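3,4-dihydroxy-2-butanone 4-phosphate synthase (Acinetobacter baumannii, PDB 6MNZ) probably converts D-ribulose 5-phosphate into 3,4-dihydroxy-2-butanone 4-phosphate and formate, a step of riboflavin biosynthesis that depends on magnesium or manganese. Local coordinates at residues 105-110 with 125-130; 110-115 with 157-162. All blocks are in the same frame, centred on the assembly; numbering follows the deposited sequence.

Interaction 1 (105-110 with 125-130)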
loop_
_atom_site.group_PDB
_atom_site.type_symbol
_atom_site.label_atom_id
_atom_site.label_comp_id
_atom_site.label_asym_id
_atom_site.label_seq_id
_atom_site.Cartn_x
_atom_site.Cartn_y
_atom_site.Cartn_z
ATOM N N ALA A 105 -3.330 -35.941 6.827
ATOM C CA ALA A 105 -2.035 -36.063 7.488
ATOM C C ALA A 105 -0.942 -36.416 6.487
ATOM O O ALA A 105 0.074 -35.720 6.389
ATOM C CB ALA A 105 -2.113 -37.113 8.596
ATOM N N HIS A 106 -1.209 -37.405 5.631
ATOM C CA HIS A 106 -0.227 -37.801 4.628
ATOM C C HIS A 106 0.090 -36.650 3.683
ATOM O O HIS A 106 1.255 -36.428 3.330
ATOM C CB HIS A 106 -0.743 -39.011 3.849
ATOM C CG HIS A 106 0.143 -39.426 2.717
ATOM N ND1 HIS A 106 1.487 -39.126 2.672
ATOM C CD2 HIS A 106 -0.122 -40.130 1.590
ATOM C CE1 HIS A 106 1.980 -39.513 1.509
ATOM N NE2 HIS A 106 1.032 -40.149 0.845
ATOM N N THR A 107 -0.922 -35.864 3.310
ATOM C CA THR A 107 -0.680 -34.710 2.451
ATOM C C THR A 107 0.267 -33.721 3.120
ATOM O O THR A 107 1.156 -33.159 2.471
ATOM C CB THR A 107 -2.005 -34.033 2.095
ATOM O OG1 THR A 107 -2.770 -34.897 1.245
ATOM C CG2 THR A 107 -1.760 -32.707 1.382
ATOM N N ILE A 108 0.038 -33.433 4.403
ATOM C CA ILE A 108 0.893 -32.490 5.118
ATOM C C ILE A 108 2.341 -32.963 5.090
ATOM O O ILE A 108 3.261 -32.188 4.803
ATOM C CB ILE A 108 0.389 -32.300 6.559
ATOM C CG1 ILE A 108 -0.957 -31.574 6.553
ATOM C CG2 ILE A 108 1.407 -31.527 7.389
ATOM C CD1 ILE A 108 -1.817 -31.870 7.762
ATOM N N GLN A 109 2.562 -34.250 5.367
ATOM C CA GLN A 109 3.920 -34.781 5.403
ATOM C C GLN A 109 4.660 -34.489 4.105
ATOM O O GLN A 109 5.826 -34.079 4.122
ATOM C CB GLN A 109 3.889 -36.286 5.672
ATOM C CG GLN A 109 3.303 -36.670 7.025
ATOM C CD GLN A 109 3.934 -35.919 8.183
ATOM O OE1 GLN A 109 3.281 -35.676 9.196
ATOM N NE2 GLN A 109 5.247 -35.711 8.114
ATOM N N ALA A 110 3.986 -34.671 2.966
ATOM C CA ALA A 110 4.625 -34.417 1.681
ATOM C C ALA A 110 5.057 -32.963 1.563
ATOM O O ALA A 110 6.157 -32.671 1.079
ATOM C CB ALA A 110 3.675 -34.786 0.542
ATOM N N GLY A 125 -6.827 -29.591 -3.540
ATOM C CA GLY A 125 -6.821 -30.723 -2.638
ATOM C C GLY A 125 -7.806 -30.586 -1.497
ATOM O O GLY A 125 -8.856 -29.953 -1.648
ATOM N N HIS A 126 -7.380 -31.002 -0.304
ATOM C CA HIS A 126 -8.191 -30.844 0.896
ATOM C C HIS A 126 -7.364 -30.419 2.103
ATOM O O HIS A 126 -7.895 -30.402 3.221
ATOM C CB HIS A 126 -8.934 -32.146 1.213
ATOM C CG HIS A 126 -9.836 -32.612 0.112
ATOM N ND1 HIS A 126 -9.358 -33.104 -1.083
ATOM C CD2 HIS A 126 -11.186 -32.656 0.023
ATOM C CE1 HIS A 126 -10.372 -33.320 -1.902
ATOM N NE2 HIS A 126 -11.494 -33.095 -1.241
ATOM N N ILE A 127 -6.089 -30.084 1.920
ATOM C CA ILE A 127 -5.301 -29.379 2.921
ATOM C C ILE A 127 -5.073 -27.959 2.426
ATOM O O ILE A 127 -4.917 -27.732 1.220
ATOM C CB ILE A 127 -3.961 -30.093 3.188
ATOM C CG1 ILE A 127 -4.186 -31.366 4.014
ATOM C CG2 ILE A 127 -2.973 -29.161 3.885
ATOM C CD1 ILE A 127 -4.792 -31.127 5.383
ATOM N N PHE A 128 -5.101 -27.002 3.352
ATOM C CA PHE A 128 -5.208 -25.580 3.026
ATOM C C PHE A 128 -3.995 -24.862 3.596
ATOM O O PHE A 128 -4.031 -24.374 4.737
ATOM C CB PHE A 128 -6.503 -24.990 3.575
ATOM C CG PHE A 128 -7.735 -25.613 3.002
ATOM C CD1 PHE A 128 -8.209 -25.202 1.768
ATOM C CD2 PHE A 128 -8.255 -26.768 3.559
ATOM C CE1 PHE A 128 -9.251 -25.861 1.157
ATOM C CE2 PHE A 128 -9.313 -27.420 2.965
ATOM C CZ PHE A 128 -9.832 -26.947 1.777
ATOM N N PRO A 129 -2.881 -24.821 2.868
ATOM C CA PRO A 129 -1.673 -24.201 3.421
ATOM C C PRO A 129 -1.827 -22.694 3.521
ATOM O O PRO A 129 -2.596 -22.073 2.784
ATOM C CB PRO A 129 -0.575 -24.585 2.420
ATOM C CG PRO A 129 -1.144 -25.719 1.612
ATOM C CD PRO A 129 -2.621 -25.471 1.570
ATOM N N LEU A 130 -1.108 -22.116 4.479
ATOM C CA LEU A 130 -1.129 -20.681 4.723
ATOM C C LEU A 130 0.299 -20.163 4.752
ATOM O O LEU A 130 1.175 -20.778 5.369
ATOM C CB LEU A 130 -1.840 -20.357 6.039
ATOM C CG LEU A 130 -3.209 -21.014 6.219
ATOM C CD1 LEU A 130 -3.764 -20.738 7.605
ATOM C CD2 LEU A 130 -4.169 -20.520 5.157
#
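No flat group takes part where Thr-107 and Ile-108 meet Ile-127. There are no ring faces or edges to align, and branched aliphatic carbons do all the touching. Ile-127 lies in the strand, and its side chain points at the helix. Its CG1 branch is the one most used. Thr-107 passes Ile-127 in the opposite direction, beside CG1 and CB, so that Thr-107 CG2 lies 3.8 Å from Ile-127 CG1 and 3.9 Å from Ile-127 CB. Further along, at CD1, Ile-108 crosses Ile-127 at about a right angle. Here the two chain ends meet, Ile-108 CD1 to Ile-127 CD1 at 3.9 Å, while Ile-127 CG2 reaches Ile-108 CG1 at 4.1 Å.

The rotation of Thr-107 suits both of its branches. With chi1 at -68°, the methyl lies opposite the backbone N and faces the strand, whereas OG1 sits beside the N and hydrogen-bonds back to the carbonyl O of Glu-103, one turn earlier. A weak bond from Ala-92 N reaches the same hydroxyl. The buried oxygen therefore has partners, and the methyl can serve as a purely apolar surface.

Ile-127 belongs to a classic beta bulge, in which it and His-126 both lie opposite Glu-90, at a corner of the chain. From there the strand goes on as an outermost strand, within this chain, of the mixed sheet, beside strand 57-60. Leu-58 of that strand touches both isoleucines, and Ile-45 of helix 42-52 packs on Ile-108.

With no hydrogen bond between the two segments and all three side chains buried, the contact rests on dispersion and the exclusion of water. Beta-branched residues suit it: the isoleucines offer carbon on both branches, and threonine gives the interface its methyl while its hydroxyl turns back to the helix.

Interaction 2 (110-115 with 157-162)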
loop_
_atom_site.group_PDB
_atom_site.type_symbol
_atom_site.label_atom_id
_atom_site.label_comp_id
_atom_site.label_asym_id
_atom_site.label_seq_id
_atom_site.Cartn_x
_atom_site.Cartn_y
_atom_site.Cartn_z
ATOM N N ALA A 110 3.986 -34.671 2.966
ATOM C CA ALA A 110 4.625 -34.417 1.681
ATOM C C ALA A 110 5.057 -32.963 1.563
ATOM O O ALA A 110 6.157 -32.671 1.079
ATOM C CB ALA A 110 3.675 -34.786 0.542
ATOM N N ALA A 111 4.237 -32.039 2.068
ATOM C CA ALA A 111 4.563 -30.623 1.952
ATOM C C ALA A 111 5.768 -30.261 2.813
ATOM O O ALA A 111 6.671 -29.550 2.356
ATOM C CB ALA A 111 3.354 -29.774 2.340
ATOM N N VAL A 112 5.855 -30.831 4.018
ATOM C CA VAL A 112 6.857 -30.419 4.993
ATOM C C VAL A 112 8.012 -31.402 5.093
ATOM O O VAL A 112 8.854 -31.262 5.991
ATOM C CB VAL A 112 6.223 -30.212 6.385
ATOM C CG1 VAL A 112 5.047 -29.251 6.294
ATOM C CG2 VAL A 112 5.794 -31.545 6.981
ATOM N N ALA A 113 8.028 -32.443 4.265
ATOM C CA ALA A 113 9.234 -33.239 4.089
ATOM C C ALA A 113 10.427 -32.343 3.782
ATOM O O ALA A 113 10.286 -31.284 3.165
ATOM C CB ALA A 113 9.032 -34.255 2.964
ATOM N N ALA A 114 11.595 -32.738 4.292
ATOM C CA ALA A 114 12.745 -31.838 4.304
ATOM C C ALA A 114 13.060 -31.329 2.901
ATOM O O ALA A 114 13.097 -30.116 2.663
ATOM C CB ALA A 114 13.958 -32.552 4.901
ATOM N N HIS A 115 13.237 -32.242 1.948
ATOM C CA HIS A 115 13.664 -31.905 0.595
ATOM C C HIS A 115 12.514 -32.043 -0.401
ATOM O O HIS A 115 12.700 -32.499 -1.532
ATOM C CB HIS A 115 14.846 -32.773 0.173
ATOM C CG HIS A 115 16.026 -32.678 1.093
ATOM N ND1 HIS A 115 16.855 -31.577 1.127
ATOM C CD2 HIS A 115 16.488 -33.528 2.039
ATOM C CE1 HIS A 115 17.766 -31.745 2.070
ATOM N NE2 HIS A 115 17.559 -32.916 2.645
ATOM N N GLU A 157 10.972 -27.832 11.461
ATOM C CA GLU A 157 10.549 -27.121 10.265
ATOM C C GLU A 157 9.513 -26.062 10.640
ATOM O O GLU A 157 8.564 -26.368 11.375
ATOM C CB GLU A 157 9.956 -28.099 9.251
ATOM C CG GLU A 157 10.425 -27.881 7.822
ATOM C CD GLU A 157 9.781 -26.670 7.174
ATOM O OE1 GLU A 157 8.535 -26.618 7.131
ATOM O OE2 GLU A 157 10.512 -25.884 6.532
ATOM N N PRO A 158 9.643 -24.818 10.148
ATOM C CA PRO A 158 8.692 -23.778 10.567
ATOM C C PRO A 158 7.295 -24.035 10.022
ATOM O O PRO A 158 6.764 -23.238 9.243
ATOM C CB PRO A 158 9.291 -22.486 9.992
ATOM C CG PRO A 158 10.713 -22.805 9.683
ATOM C CD PRO A 158 10.750 -24.263 9.350
ATOM N N ALA A 159 6.722 -25.183 10.382
ATOM C CA ALA A 159 5.469 -25.650 9.805
ATOM C C ALA A 159 4.596 -26.216 10.913
ATOM O O ALA A 159 5.041 -27.076 11.678
ATOM C CB ALA A 159 5.715 -26.714 8.730
ATOM N N SER A 160 3.336 -25.792 10.943
ATOM C CA SER A 160 2.386 -26.256 11.942
ATOM C C SER A 160 1.047 -26.514 11.270
ATOM O O SER A 160 0.736 -25.951 10.218
ATOM C CB SER A 160 2.210 -25.240 13.073
ATOM O OG SER A 160 1.400 -24.161 12.643
ATOM N N VAL A 161 0.229 -27.331 11.928
ATOM C CA VAL A 161 -1.147 -27.578 11.513
ATOM C C VAL A 161 -2.070 -26.951 12.546
ATOM O O VAL A 161 -1.889 -27.156 13.752
ATOM C CB VAL A 161 -1.429 -29.083 11.366
ATOM C CG1 VAL A 161 -2.853 -29.313 10.886
ATOM C CG2 VAL A 161 -0.425 -29.724 10.413
ATOM N N ILE A 162 -3.008 -26.127 12.081
ATOM C CA ILE A 162 -3.841 -25.335 12.975
ATOM C C ILE A 162 -5.299 -25.461 12.558
ATOM O O ILE A 162 -5.618 -25.642 11.379
ATOM C CB ILE A 162 -3.406 -23.852 13.002
ATOM C CG1 ILE A 162 -3.709 -23.168 11.666
ATOM C CG2 ILE A 162 -1.924 -23.747 13.326
ATOM C CD1 ILE A 162 -3.322 -21.704 11.634
#
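Val-112 turns with chi1 at -54°, which sets CG1 beside its backbone N and aims that methyl at the methyl of Ala-159; the other branch, CG2, takes the crowded position between N and carbonyl carbon. Glu-157 comes to the neighbouring side of Val-112 by a bend at chi2 (-75°), which folds its chain alongside the end of the helix.

The contact is centred on two methyl groups, Val-112 CG1 and Ala-159 CB, 3.6 Å apart. Alanine suits this place because a single carbon is enough to meet a helix whose backbone is near: the CA atoms of Val-112 and Ala-159 are 6.9 Å from each other. Glu-157 flanks the pair. Its CG lies 4.2 Å from Val-112 O, and its OE1 is 4.3 Å from Val-112 CB, both loose packing rather than bonds. The polar work of Glu-157 is done by OE2, in a salt bridge with Arg-64 NH2. The same guanidinium gives a hydrogen bond from NH1 to Ala-113 O, so Arg-64 ties the two segments together although they share no hydrogen bond directly. A positive group beside the C-terminal end of a helix is also likely to be favourable for the helix dipole.

Val-112 is the last helical residue, and Ala-113 is the first to leave helical geometry. Ala-159 pairs through its backbone with Ala-37, and Val-112 packs on Ala-37 and on Leu-58. The side chain of Ala-159 lies about 10 Å from the side chain of Thr-144, which is predicted to bind ribulose 5-phosphate.

The arrangement is that of a helix end packed against the sheet where the chain enters the inner strand 160-164, a helix-on-sheet arrangement of an alpha/beta fold.

In the fold
Interactions 1 and 2 use successive parts of helix 101-112 and fasten it to one sheet, their centres 9 Å apart. The first reaches the outer strand 127-131; the second reaches the approach to strand 160-164, with strand 57-60 lying between the two. They join directly through Ile-108 CD1 and Val-161 CG2, 3.7 Å apart, and Leu-58 packs against residues of both. Interaction 1 is fully buried and wholly apolar across its segments. Interaction 2 lies at the helix end, where the partly exposed Glu-157 brings a charge answered by Arg-64, so its small methyl contact is bordered by polar groups.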